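Local coordinates for bifunctional GH43-CE protein (Bacteroides eggerthii, PDB 6MLY) that probably breaks down complex arabinoxylans by joining a family 43 glycoside hydrolase, generally assigned xylosidase activity, to a carbohydrate esterase in one chain, at residues A97-Y102 with H144-D149; Q402-Q407 with K476-M481; L437-V442 with Y461-S466; V730-A735 with C742-F747. All blocks are in the same frame, centred on the assembly; numbering follows the deposited sequence.

Contact 1 (A97-Y102 with H144-D149)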
loop_
_atom_site.group_PDB
_atom_site.type_symbol
_atom_site.label_atom_id
_atom_site.label_comp_id
_atom_site.label_asym_id
_atom_site.label_seq_id
_atom_site.Cartn_x
_atom_site.Cartn_y
_atom_site.Cartn_z
ATOM N N ALA A 97 -8.548 -12.317 -22.233
ATOM C CA ALA A 97 -9.376 -13.485 -21.915
ATOM C C ALA A 97 -9.060 -14.640 -22.869
ATOM O O ALA A 97 -9.035 -14.467 -24.084
ATOM C CB ALA A 97 -10.839 -13.122 -21.978
ATOM N N SER A 98 -8.816 -15.814 -22.279
ATOM C CA SER A 98 -8.440 -17.011 -22.986
ATOM C C SER A 98 -9.597 -18.007 -22.916
ATOM O O SER A 98 -10.536 -17.826 -22.145
ATOM C CB SER A 98 -7.163 -17.601 -22.425
ATOM O OG SER A 98 -7.321 -17.992 -21.069
ATOM N N CYS A 99 -9.496 -19.051 -23.742
ATOM C CA CYS A 99 -10.469 -20.122 -23.834
ATOM C C CYS A 99 -9.724 -21.450 -23.669
ATOM O O CYS A 99 -8.803 -21.729 -24.438
ATOM C CB CYS A 99 -11.190 -20.053 -25.175
ATOM S SG CYS A 99 -12.648 -21.120 -25.284
ATOM N N LEU A 100 -10.099 -22.234 -22.649
ATOM C CA LEU A 100 -9.443 -23.517 -22.348
ATOM C C LEU A 100 -10.438 -24.669 -22.550
ATOM O O LEU A 100 -11.502 -24.681 -21.928
ATOM C CB LEU A 100 -8.914 -23.486 -20.910
ATOM C CG LEU A 100 -8.323 -24.797 -20.392
ATOM C CD1 LEU A 100 -7.129 -25.233 -21.226
ATOM C CD2 LEU A 100 -7.938 -24.676 -18.925
ATOM N N ARG A 101 -10.057 -25.636 -23.397
ATOM C CA ARG A 101 -10.890 -26.814 -23.735
ATOM C C ARG A 101 -10.040 -28.088 -23.714
ATOM O O ARG A 101 -8.810 -28.024 -23.804
ATOM C CB ARG A 101 -11.510 -26.700 -25.130
ATOM C CG ARG A 101 -12.411 -25.492 -25.327
ATOM C CD ARG A 101 -13.630 -25.521 -24.423
ATOM N NE ARG A 101 -14.606 -24.513 -24.859
ATOM C CZ ARG A 101 -15.683 -24.062 -24.096
ATOM N NH1 ARG A 101 -15.940 -24.493 -22.843
ATOM N NH2 ARG A 101 -16.605 -23.392 -24.731
ATOM N N TYR A 102 -10.727 -29.232 -23.608
ATOM C CA TYR A 102 -10.140 -30.565 -23.734
ATOM C C TYR A 102 -11.059 -31.435 -24.582
ATOM O O TYR A 102 -12.201 -31.662 -24.200
ATOM C CB TYR A 102 -9.992 -31.243 -22.375
ATOM C CG TYR A 102 -9.588 -32.697 -22.421
ATOM C CD1 TYR A 102 -10.529 -33.713 -22.345
ATOM C CD2 TYR A 102 -8.253 -33.055 -22.499
ATOM C CE1 TYR A 102 -10.152 -35.048 -22.356
ATOM C CE2 TYR A 102 -7.859 -34.383 -22.517
ATOM C CZ TYR A 102 -8.812 -35.382 -22.444
ATOM O OH TYR A 102 -8.407 -36.682 -22.452
ATOM N N HIS A 144 -13.603 -14.391 -27.255
ATOM C CA HIS A 144 -14.087 -15.507 -28.042
ATOM C C HIS A 144 -14.137 -16.763 -27.168
ATOM O O HIS A 144 -13.295 -16.957 -26.299
ATOM C CB HIS A 144 -13.210 -15.707 -29.287
ATOM C CG HIS A 144 -11.804 -16.118 -28.994
ATOM N ND1 HIS A 144 -10.727 -15.274 -29.198
ATOM C CD2 HIS A 144 -11.289 -17.274 -28.518
ATOM C CE1 HIS A 144 -9.614 -15.894 -28.860
ATOM N NE2 HIS A 144 -9.930 -17.121 -28.437
ATOM N N SER A 145 -15.132 -17.613 -27.428
ATOM C CA SER A 145 -15.286 -18.899 -26.763
ATOM C C SER A 145 -15.511 -19.984 -27.820
ATOM O O SER A 145 -16.643 -20.274 -28.158
ATOM C CB SER A 145 -16.412 -18.848 -25.759
ATOM O OG SER A 145 -16.763 -20.149 -25.309
ATOM N N PHE A 146 -14.412 -20.548 -28.336
ATOM C CA PHE A 146 -14.447 -21.636 -29.321
ATOM C C PHE A 146 -14.956 -22.911 -28.638
ATOM O O PHE A 146 -14.847 -23.047 -27.409
ATOM C CB PHE A 146 -13.076 -21.830 -29.978
ATOM C CG PHE A 146 -12.043 -22.520 -29.125
ATOM C CD1 PHE A 146 -11.917 -23.900 -29.139
ATOM C CD2 PHE A 146 -11.184 -21.793 -28.313
ATOM C CE1 PHE A 146 -10.965 -24.537 -28.356
ATOM C CE2 PHE A 146 -10.232 -22.433 -27.531
ATOM C CZ PHE A 146 -10.121 -23.803 -27.556
ATOM N N PHE A 147 -15.504 -23.830 -29.452
ATOM C CA PHE A 147 -16.260 -24.989 -28.979
ATOM C C PHE A 147 -16.272 -26.089 -30.045
ATOM O O PHE A 147 -16.546 -25.817 -31.216
ATOM C CB PHE A 147 -17.694 -24.571 -28.652
ATOM C CG PHE A 147 -18.525 -25.631 -27.974
ATOM C CD1 PHE A 147 -19.253 -26.546 -28.719
ATOM C CD2 PHE A 147 -18.582 -25.711 -26.591
ATOM C CE1 PHE A 147 -20.019 -27.521 -28.097
ATOM C CE2 PHE A 147 -19.353 -26.682 -25.969
ATOM C CZ PHE A 147 -20.066 -27.588 -26.722
ATOM N N PHE A 148 -16.004 -27.330 -29.614
ATOM C CA PHE A 148 -16.122 -28.538 -30.448
ATOM C C PHE A 148 -17.527 -29.130 -30.302
ATOM O O PHE A 148 -17.897 -29.588 -29.224
ATOM C CB PHE A 148 -15.097 -29.594 -30.032
ATOM C CG PHE A 148 -13.671 -29.118 -30.036
ATOM C CD1 PHE A 148 -12.901 -29.204 -31.184
ATOM C CD2 PHE A 148 -13.100 -28.577 -28.894
ATOM C CE1 PHE A 148 -11.589 -28.761 -31.191
ATOM C CE2 PHE A 148 -11.787 -28.133 -28.901
ATOM C CZ PHE A 148 -11.034 -28.229 -30.050
ATOM N N ASP A 149 -18.289 -29.127 -31.401
ATOM C CA ASP A 149 -19.658 -29.657 -31.426
ATOM C C ASP A 149 -19.634 -31.110 -31.912
ATOM O O ASP A 149 -18.694 -31.549 -32.581
ATOM C CB ASP A 149 -20.577 -28.795 -32.297
ATOM C CG ASP A 149 -22.042 -28.876 -31.904
ATOM O OD1 ASP A 149 -22.324 -29.060 -30.700
ATOM O OD2 ASP A 149 -22.893 -28.766 -32.807
#
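Arg101 starts with CG anti to its carbonyl carbon (chi1 -60°), which sets CG against the Phe146 ring, and the chain bends again at chi2 (-63°) to place CD; beyond it the guanidinium meets that residue's carbonyl. Strands 99-102 and 145-148 each begin a separate antiparallel sheet and run nearly parallel, consistent with the inner strands of neighbouring blades in the five-bladed beta-propeller of family 43. Their axes come no closer than 7.1 Å, and it is side chains that span the gap. Arg101 grips Phe146 O side-on with two nitrogens. NE donates at 3.0 Å to Phe146 O in a fairly straight bond (160°), while NH2 reaches the same oxygen at 3.2 Å along a more bent path. The carbonyl sits close to the guanidinium plane, which limits rotation of the group. NH2 has a further acceptor in Leu204 O, and Phe147 presents its ring edge to one face of the guanidinium. Over the same side of the Phe146 ring as Arg101 CG, toward CD2 and CE2, Cys99 makes an oblique sulfur-aromatic contact, its SG 4.0 Å from the ring centre. Arg101 CG lies 3.5 Å from Phe146 CE1, and Cys99 SG 3.4 Å from Phe146 CD2.

Contact 2 (Q402-Q407 with K476-M481)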
loop_
_atom_site.group_PDB
_atom_site.type_symbol
_atom_site.label_atom_id
_atom_site.label_comp_id
_atom_site.label_asym_id
_atom_site.label_seq_id
_atom_site.Cartn_x
_atom_site.Cartn_y
_atom_site.Cartn_z
ATOM N N GLN A 402 2.200 -0.676 -9.817
ATOM C CA GLN A 402 1.295 -0.396 -10.933
ATOM C C GLN A 402 1.617 1.007 -11.479
ATOM O O GLN A 402 2.776 1.413 -11.467
ATOM C CB GLN A 402 -0.168 -0.576 -10.524
ATOM C CG GLN A 402 -1.053 -0.974 -11.700
ATOM C CD GLN A 402 -2.520 -0.926 -11.365
ATOM O OE1 GLN A 402 -2.970 -1.541 -10.405
ATOM N NE2 GLN A 402 -3.281 -0.198 -12.164
ATOM N N ARG A 403 0.610 1.731 -11.988
ATOM C CA ARG A 403 0.791 3.086 -12.490
ATOM C C ARG A 403 1.097 3.998 -11.303
ATOM O O ARG A 403 2.062 4.753 -11.329
ATOM C CB ARG A 403 -0.461 3.574 -13.222
ATOM C CG ARG A 403 -0.396 5.023 -13.683
ATOM C CD ARG A 403 -1.769 5.554 -14.052
ATOM N NE ARG A 403 -1.699 6.789 -14.823
ATOM C CZ ARG A 403 -1.670 6.857 -16.153
ATOM N NH1 ARG A 403 -1.755 5.755 -16.882
ATOM N NH2 ARG A 403 -1.562 8.031 -16.749
ATOM N N LYS A 404 0.237 3.902 -10.283
ATOM C CA LYS A 404 0.417 4.535 -8.995
ATOM C C LYS A 404 1.187 3.574 -8.086
ATOM O O LYS A 404 0.595 2.883 -7.260
ATOM C CB LYS A 404 -0.951 4.912 -8.422
ATOM C CG LYS A 404 -1.748 5.860 -9.307
ATOM C CD LYS A 404 -2.850 6.593 -8.585
ATOM C CE LYS A 404 -3.496 7.654 -9.448
ATOM N NZ LYS A 404 -4.658 8.269 -8.764
ATOM N N TYR A 405 2.514 3.561 -8.259
ATOM C CA TYR A 405 3.415 2.584 -7.639
ATOM C C TYR A 405 4.010 3.159 -6.352
ATOM O O TYR A 405 3.806 4.329 -6.043
ATOM C CB TYR A 405 4.545 2.201 -8.600
ATOM C CG TYR A 405 5.341 3.360 -9.145
ATOM C CD1 TYR A 405 5.079 3.869 -10.406
ATOM C CD2 TYR A 405 6.355 3.954 -8.408
ATOM C CE1 TYR A 405 5.799 4.935 -10.921
ATOM C CE2 TYR A 405 7.086 5.020 -8.909
ATOM C CZ TYR A 405 6.808 5.513 -10.173
ATOM O OH TYR A 405 7.512 6.560 -10.693
ATOM N N GLY A 406 4.760 2.312 -5.635
ATOM C CA GLY A 406 5.574 2.707 -4.492
ATOM C C GLY A 406 6.876 1.927 -4.455
ATOM O O GLY A 406 6.855 0.709 -4.490
ATOM N N GLN A 407 8.003 2.647 -4.376
ATOM C CA GLN A 407 9.348 2.062 -4.385
ATOM C C GLN A 407 9.955 2.121 -2.981
ATOM O O GLN A 407 9.470 2.842 -2.121
ATOM C CB GLN A 407 10.253 2.808 -5.368
ATOM C CG GLN A 407 9.817 2.657 -6.818
ATOM C CD GLN A 407 10.627 3.511 -7.764
ATOM O OE1 GLN A 407 10.727 4.730 -7.607
ATOM N NE2 GLN A 407 11.194 2.870 -8.776
ATOM N N LYS A 476 -1.223 4.822 -0.774
ATOM C CA LYS A 476 -2.664 4.634 -0.999
ATOM C C LYS A 476 -2.876 4.005 -2.382
ATOM O O LYS A 476 -3.071 4.712 -3.370
ATOM C CB LYS A 476 -3.433 5.956 -0.876
ATOM C CG LYS A 476 -3.511 6.543 0.527
ATOM C CD LYS A 476 -3.966 5.556 1.583
ATOM C CE LYS A 476 -4.345 6.219 2.892
ATOM N NZ LYS A 476 -5.634 6.948 2.801
ATOM N N MET A 477 -2.826 2.668 -2.422
ATOM C CA MET A 477 -2.983 1.894 -3.646
ATOM C C MET A 477 -4.351 2.207 -4.272
ATOM O O MET A 477 -5.357 2.240 -3.565
ATOM C CB MET A 477 -2.896 0.391 -3.351
ATOM C CG MET A 477 -1.508 -0.079 -2.956
ATOM S SD MET A 477 -1.538 -1.687 -2.074
ATOM C CE MET A 477 -0.034 -2.418 -2.780
ATOM N N GLN A 478 -4.366 2.458 -5.588
ATOM C CA GLN A 478 -5.607 2.556 -6.360
ATOM C C GLN A 478 -5.517 1.631 -7.586
ATOM O O GLN A 478 -4.477 1.563 -8.265
ATOM C CB GLN A 478 -5.906 3.999 -6.777
ATOM C CG GLN A 478 -7.342 4.188 -7.267
ATOM C CD GLN A 478 -7.590 5.460 -8.045
ATOM O OE1 GLN A 478 -6.779 6.385 -8.061
ATOM N NE2 GLN A 478 -8.736 5.515 -8.705
ATOM N N TYR A 479 -6.622 0.925 -7.858
ATOM C CA TYR A 479 -6.737 0.025 -8.989
ATOM C C TYR A 479 -7.091 0.837 -10.243
ATOM O O TYR A 479 -8.265 1.017 -10.566
ATOM C CB TYR A 479 -7.772 -1.064 -8.698
ATOM C CG TYR A 479 -7.870 -2.115 -9.774
ATOM C CD1 TYR A 479 -6.936 -3.135 -9.859
ATOM C CD2 TYR A 479 -8.884 -2.081 -10.721
ATOM C CE1 TYR A 479 -7.012 -4.098 -10.850
ATOM C CE2 TYR A 479 -8.973 -3.036 -11.721
ATOM C CZ TYR A 479 -8.034 -4.050 -11.784
ATOM O OH TYR A 479 -8.100 -5.001 -12.764
ATOM N N THR A 480 -6.051 1.323 -10.931
ATOM C CA THR A 480 -6.172 2.201 -12.098
ATOM C C THR A 480 -6.116 1.353 -13.375
ATOM O O THR A 480 -5.676 0.202 -13.342
ATOM C CB THR A 480 -5.090 3.293 -12.061
ATOM O OG1 THR A 480 -3.794 2.704 -12.178
ATOM C CG2 THR A 480 -5.119 4.109 -10.786
ATOM N N MET A 481 -6.570 1.940 -14.490
ATOM C CA MET A 481 -6.568 1.300 -15.820
ATOM C C MET A 481 -6.034 2.300 -16.844
ATOM O O MET A 481 -6.748 3.231 -17.211
ATOM C CB MET A 481 -7.978 0.856 -16.233
#
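Arg403 and Thr480 bring the two backbones to 7.0 Å between their CA atoms, and Lys404 and Met477 to 6.9 Å between theirs, with Tyr479 between Gln478 and Thr480 as the centre of an inverse gamma turn. The one clear bond across is Lys404 NZ to Gln478 OE1, 2.9 Å, met nearly along the C=O axis (165°). Both side chains are extended beyond CG and meet at their polar ends near the surface. Behind that bond the Lys404 methylenes pass the methyl of Thr480 at about a right angle, CD lying 4.0 Å from Thr480 CG2. In the concanavalin A-like beta-sandwich, 402-405 is the turn between adjacent strands 395-401 and 406-411 of one sheet, whereas 476-481 starts the crossing from strand 469-476 of the other sheet to strand 488-491. Tyr487, further along that crossing, bridges the two segments: its hydroxyl is hydrogen-bonded to both Lys404 O and Gln478 O. The Thr480 hydroxyl has a partner within its own loop, Pro482 O. Its OG1, between the backbone N and carbonyl carbon (chi1 65°), also comes 3.6 Å from Arg403 CB, with the two side chains again at about a right angle.

Contact 3 (L437-V442 with Y461-S466); sequences LNQQVV and YSLDGS
Ser462, whose carbonyl oxygen packs against Val442, uses its hydroxyl to fasten the turn that follows it: OG donates to Asp464 O over 2.7 Å and is also hydrogen-bonded to Asn467 O, so its single hydrogen must be shared or alternate between the two oxygens. The donor sits tilted from the carbonyl plane of Asp464 by 33°. With OG anti to the backbone N (chi1 171°), the hydroxyl is carried along the turn, not across to the facing segment. Asp464 adds an Asx turn in which its OD1 takes the backbone N-H of Ser466 at 3.1 Å, from above the carboxylate plane. Both bonds lie in the turn that leads from strand 456-462 to strand 469-476. Toward 437-442 the contact is mainly apolar, with Leu463 at its centre. Its CD2 meets Leu437 CD1 at 3.7 Å, the two side chains lying alongside and running opposite ways, while the same methyl lies a loose 4.5 Å from Val442 CG2. All this sits at the rim of the concanavalin A-like beta-sandwich: 437-440 carries the chain from strand 430-436 of one sheet to strand 441-449 of the other, and the latter forms a beta hairpin with 456-462. Ile419 of strand 418-423 touches Leu437, Val442 and Leu463, so the cluster adjoins the sandwich interior. Val442 CG2 rests 3.7 Å from Ser462 O, just where the hairpin pairing begins with the backbone bond between Ser462 and Tyr443. The extended side chain of Gln439 crosses Leu463 at a slant, its CD 3.8 Å from Leu463 CB.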
loop_
_atom_site.group_PDB
_atom_site.type_symbol
_atom_site.label_atom_id
_atom_site.label_comp_id
_atom_site.label_asym_id
_atom_site.label_seq_id
_atom_site.Cartn_x
_atom_site.Cartn_y
_atom_site.Cartn_z
ATOM N N LEU A 437 23.306 5.045 3.507
ATOM C CA LEU A 437 23.748 3.670 3.715
ATOM C C LEU A 437 25.278 3.641 3.841
ATOM O O LEU A 437 25.984 4.242 3.027
ATOM C CB LEU A 437 23.257 2.797 2.555
ATOM C CG LEU A 437 23.481 1.295 2.729
ATOM C CD1 LEU A 437 22.793 0.774 3.983
ATOM C CD2 LEU A 437 23.006 0.528 1.505
ATOM N N ASN A 438 25.766 2.954 4.883
ATOM C CA ASN A 438 27.196 2.764 5.135
ATOM C C ASN A 438 27.548 1.267 5.130
ATOM O O ASN A 438 28.674 0.908 5.459
ATOM C CB ASN A 438 27.608 3.442 6.442
ATOM C CG ASN A 438 27.069 4.854 6.555
ATOM O OD1 ASN A 438 27.367 5.704 5.718
ATOM N ND2 ASN A 438 26.260 5.113 7.573
ATOM N N GLN A 439 26.584 0.410 4.763
ATOM C CA GLN A 439 26.806 -1.014 4.462
ATOM C C GLN A 439 26.570 -1.251 2.964
ATOM O O GLN A 439 26.281 -0.318 2.208
ATOM C CB GLN A 439 25.859 -1.914 5.262
ATOM C CG GLN A 439 25.802 -1.609 6.751
ATOM C CD GLN A 439 24.922 -2.591 7.487
ATOM O OE1 GLN A 439 24.236 -3.418 6.884
ATOM N NE2 GLN A 439 24.931 -2.501 8.808
ATOM N N GLN A 440 26.692 -2.512 2.537
ATOM C CA GLN A 440 26.374 -2.884 1.158
ATOM C C GLN A 440 25.252 -3.932 1.130
ATOM O O GLN A 440 24.427 -3.912 0.216
ATOM C CB GLN A 440 27.651 -3.304 0.433
ATOM C CG GLN A 440 28.733 -2.238 0.534
ATOM C CD GLN A 440 29.597 -2.163 -0.699
ATOM O OE1 GLN A 440 29.948 -3.179 -1.299
ATOM N NE2 GLN A 440 29.957 -0.946 -1.075
ATOM N N VAL A 441 25.208 -4.814 2.137
ATOM C CA VAL A 441 24.040 -5.667 2.378
ATOM C C VAL A 441 22.940 -4.809 3.020
ATOM O O VAL A 441 23.170 -4.134 4.022
ATOM C CB VAL A 441 24.394 -6.890 3.249
ATOM C CG1 VAL A 441 23.157 -7.706 3.608
ATOM C CG2 VAL A 441 25.442 -7.770 2.582
ATOM N N VAL A 442 21.748 -4.847 2.418
ATOM C CA VAL A 442 20.584 -4.094 2.873
ATOM C C VAL A 442 19.329 -4.957 2.651
ATOM O O VAL A 442 19.283 -5.795 1.741
ATOM C CB VAL A 442 20.490 -2.736 2.146
ATOM C CG1 VAL A 442 20.279 -2.908 0.651
ATOM C CG2 VAL A 442 19.406 -1.847 2.730
ATOM N N TYR A 461 12.890 -0.542 5.599
ATOM C CA TYR A 461 14.235 -1.025 5.271
ATOM C C TYR A 461 14.821 -1.698 6.517
ATOM O O TYR A 461 14.183 -1.728 7.561
ATOM C CB TYR A 461 15.109 0.104 4.720
ATOM C CG TYR A 461 15.678 1.056 5.742
ATOM C CD1 TYR A 461 16.869 0.781 6.397
ATOM C CD2 TYR A 461 15.049 2.257 6.030
ATOM C CE1 TYR A 461 17.404 1.657 7.329
ATOM C CE2 TYR A 461 15.571 3.149 6.954
ATOM C CZ TYR A 461 16.756 2.848 7.606
ATOM O OH TYR A 461 17.280 3.714 8.521
ATOM N N SER A 462 16.023 -2.264 6.375
ATOM C CA SER A 462 16.716 -2.928 7.471
ATOM C C SER A 462 18.169 -3.225 7.068
ATOM O O SER A 462 18.443 -3.497 5.904
ATOM C CB SER A 462 15.974 -4.170 7.898
ATOM O OG SER A 462 16.733 -4.934 8.821
ATOM N N LEU A 463 19.086 -3.153 8.047
ATOM C CA LEU A 463 20.525 -3.395 7.855
ATOM C C LEU A 463 20.909 -4.766 8.429
ATOM O O LEU A 463 22.086 -5.120 8.458
ATOM C CB LEU A 463 21.310 -2.281 8.560
ATOM C CG LEU A 463 20.848 -0.850 8.282
ATOM C CD1 LEU A 463 21.798 0.155 8.913
ATOM C CD2 LEU A 463 20.726 -0.588 6.790
ATOM N N ASP A 464 19.892 -5.537 8.828
ATOM C CA ASP A 464 19.995 -6.622 9.795
ATOM C C ASP A 464 18.915 -7.661 9.454
ATOM O O ASP A 464 17.974 -7.370 8.706
ATOM C CB ASP A 464 19.874 -6.013 11.198
ATOM C CG ASP A 464 19.891 -6.971 12.378
ATOM O OD1 ASP A 464 19.487 -8.145 12.208
ATOM O OD2 ASP A 464 20.282 -6.515 13.476
ATOM N N GLY A 465 19.064 -8.878 9.987
ATOM C CA GLY A 465 18.058 -9.928 9.849
ATOM C C GLY A 465 16.655 -9.456 10.220
ATOM O O GLY A 465 15.713 -9.686 9.465
ATOM N N SER A 466 16.522 -8.773 11.369
ATOM C CA SER A 466 15.226 -8.675 12.071
ATOM C C SER A 466 14.786 -7.236 12.400
ATOM O O SER A 466 13.588 -7.001 12.524
ATOM C CB SER A 466 15.253 -9.520 13.323
ATOM O OG SER A 466 13.940 -9.714 13.833
#

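Contact 4 (V730-A735 with C742-F747)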
loop_
_atom_site.group_PDB
_atom_site.type_symbol
_atom_site.label_atom_id
_atom_site.label_comp_id
_atom_site.label_asym_id
_atom_site.label_seq_id
_atom_site.Cartn_x
_atom_site.Cartn_y
_atom_site.Cartn_z
ATOM N N VAL A 730 10.359 22.151 28.554
ATOM C CA VAL A 730 10.440 23.133 27.487
ATOM C C VAL A 730 11.890 23.181 27.001
ATOM O O VAL A 730 12.805 23.171 27.818
ATOM C CB VAL A 730 9.954 24.517 27.952
ATOM C CG1 VAL A 730 10.015 25.535 26.823
ATOM C CG2 VAL A 730 8.552 24.451 28.538
ATOM N N ILE A 731 12.070 23.225 25.674
ATOM C CA ILE A 731 13.391 23.223 25.025
ATOM C C ILE A 731 13.411 24.297 23.929
ATOM O O ILE A 731 12.452 24.420 23.167
ATOM C CB ILE A 731 13.723 21.829 24.453
ATOM C CG1 ILE A 731 13.517 20.719 25.490
ATOM C CG2 ILE A 731 15.130 21.813 23.871
ATOM C CD1 ILE A 731 13.846 19.327 24.986
ATOM N N HIS A 732 14.515 25.050 23.843
ATOM C CA HIS A 732 14.608 26.203 22.946
ATOM C C HIS A 732 16.066 26.626 22.743
ATOM O O HIS A 732 16.821 26.765 23.704
ATOM C CB HIS A 732 13.797 27.389 23.488
ATOM C CG HIS A 732 13.284 28.291 22.418
ATOM N ND1 HIS A 732 11.959 28.666 22.344
ATOM C CD2 HIS A 732 13.897 28.864 21.362
ATOM C CE1 HIS A 732 11.782 29.443 21.297
ATOM N NE2 HIS A 732 12.955 29.578 20.676
ATOM N N GLY A 733 16.430 26.867 21.481
ATOM C CA GLY A 733 17.746 27.363 21.104
ATOM C C GLY A 733 17.907 28.845 21.408
ATOM O O GLY A 733 16.917 29.576 21.506
ATOM N N GLU A 734 19.169 29.277 21.542
ATOM C CA GLU A 734 19.541 30.660 21.854
ATOM C C GLU A 734 19.641 31.506 20.575
ATOM O O GLU A 734 19.730 32.724 20.653
ATOM C CB GLU A 734 20.875 30.684 22.601
ATOM C CG GLU A 734 20.791 30.166 24.027
ATOM C CD GLU A 734 22.023 30.445 24.871
ATOM O OE1 GLU A 734 23.146 30.191 24.384
ATOM O OE2 GLU A 734 21.858 30.934 26.008
ATOM N N ALA A 735 19.626 30.851 19.407
ATOM C CA ALA A 735 19.739 31.504 18.094
ATOM C C ALA A 735 18.572 31.076 17.184
ATOM O O ALA A 735 18.768 30.751 16.012
ATOM C CB ALA A 735 21.078 31.172 17.482
ATOM N N CYS A 742 12.685 34.029 24.385
ATOM C CA CYS A 742 11.879 34.577 25.492
ATOM C C CYS A 742 10.565 33.801 25.671
ATOM O O CYS A 742 10.128 33.591 26.798
ATOM C CB CYS A 742 11.636 36.082 25.339
ATOM S SG CYS A 742 10.827 36.632 23.807
ATOM N N GLN A 743 9.957 33.360 24.567
ATOM C CA GLN A 743 8.657 32.658 24.584
ATOM C C GLN A 743 8.709 31.427 25.500
ATOM O O GLN A 743 7.857 31.262 26.378
ATOM C CB GLN A 743 8.264 32.258 23.162
ATOM C CG GLN A 743 7.845 33.443 22.311
ATOM C CD GLN A 743 6.555 34.052 22.795
ATOM O OE1 GLN A 743 5.646 33.354 23.246
ATOM N NE2 GLN A 743 6.467 35.369 22.703
ATOM N N SER A 744 9.705 30.564 25.276
ATOM C CA SER A 744 9.906 29.372 26.095
ATOM C C SER A 744 10.116 29.753 27.569
ATOM O O SER A 744 9.552 29.099 28.448
ATOM C CB SER A 744 11.040 28.525 25.567
ATOM O OG SER A 744 10.563 27.571 24.628
ATOM N N ILE A 745 10.895 30.816 27.826
ATOM C CA ILE A 745 11.276 31.224 29.201
ATOM C C ILE A 745 10.055 31.788 29.945
ATOM O O ILE A 745 9.823 31.429 31.098
ATOM C CB ILE A 745 12.469 32.202 29.198
ATOM C CG1 ILE A 745 13.699 31.579 28.530
ATOM C CG2 ILE A 745 12.778 32.664 30.613
ATOM C CD1 ILE A 745 14.799 32.558 28.203
ATOM N N PHE A 746 9.284 32.660 29.282
ATOM C CA PHE A 746 7.976 33.097 29.785
ATOM C C PHE A 746 7.179 31.886 30.293
ATOM O O PHE A 746 6.608 31.925 31.375
ATOM C CB PHE A 746 7.134 33.783 28.701
ATOM C CG PHE A 746 7.645 35.095 28.154
ATOM C CD1 PHE A 746 8.598 35.847 28.827
ATOM C CD2 PHE A 746 7.131 35.598 26.965
ATOM C CE1 PHE A 746 9.046 37.052 28.309
ATOM C CE2 PHE A 746 7.579 36.808 26.453
ATOM C CZ PHE A 746 8.535 37.534 27.127
ATOM N N PHE A 747 7.146 30.820 29.488
ATOM C CA PHE A 747 6.338 29.638 29.755
ATOM C C PHE A 747 6.934 28.845 30.927
ATOM O O PHE A 747 6.221 28.489 31.857
ATOM C CB PHE A 747 6.197 28.802 28.475
ATOM C CG PHE A 747 5.294 27.597 28.576
ATOM C CD1 PHE A 747 4.051 27.682 29.183
ATOM C CD2 PHE A 747 5.678 26.379 28.039
ATOM C CE1 PHE A 747 3.221 26.572 29.263
ATOM C CE2 PHE A 747 4.844 25.271 28.111
ATOM C CZ PHE A 747 3.617 25.369 28.727
#
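His732 turns the edge of its imidazole to Ser744, whose OG lies in the ring plane 2.9 Å from ND1. This is a hydrogen bond in which either atom could be the donor, bent moderately at 154°. CG is roughly anti to the backbone N (chi1 -151°), on the side of the strand facing the helix, and the other ring nitrogen, NE2, is hydrogen-bonded to Val739 O in the connecting loop. Held at both nitrogens, the imidazole has little freedom to turn over. Two residues earlier on the same side of the strand, Val730 divides its methyls between two helix residues: CG1 packs on Ser744, 3.4 Å from its CB, and CG2 meets the Phe747 ring obliquely, 3.5 Å from CD2 and 3.8 Å from CE2. Strand 727-733 and helix 741-752 open a beta-alpha-beta unit of the alpha/beta-hydrolase fold, with strand 757-763 following in parallel beside the first. The segment axes come within 8.3 Å and run roughly antiparallel, at 156°. Ser744 and Phe747, three residues apart, point from the same flank of the helix at the sheet, while Ile731 turns its CB from the helix. The loop between the segments holds Asp736, whose placement with Ser628 and His768 is consistent with a Ser-His-Asp triad, as in other alpha/beta-hydrolases. Phe747 also makes an edge-to-face contact with Phe728, and near the N-terminal end of the helix the disulfide of Cys742 with Cys687 ties it to another part of the domain.

The four contacts sample three modules of one chain. Contacts 2 and 3 share the beta-sandwich, contact 3 nested within the chain loop that contact 2 closes, yet their centres are about 27 Å apart and their chemistry differs: a surface lysine-glutamine bond in one, largely buried aliphatic packing beside an internally braced turn in the other. Contact 1, partly buried, and contact 4, wholly buried, lie on opposite sides of the chain's centre, about 77 Å between centres. Both combine apolar packing with polar side-chain bonding, but contact 1 sets an arginine on a backbone carbonyl between strands of separate sheets, whereas contact 4 pairs a histidine with a serine between a strand and its following helix.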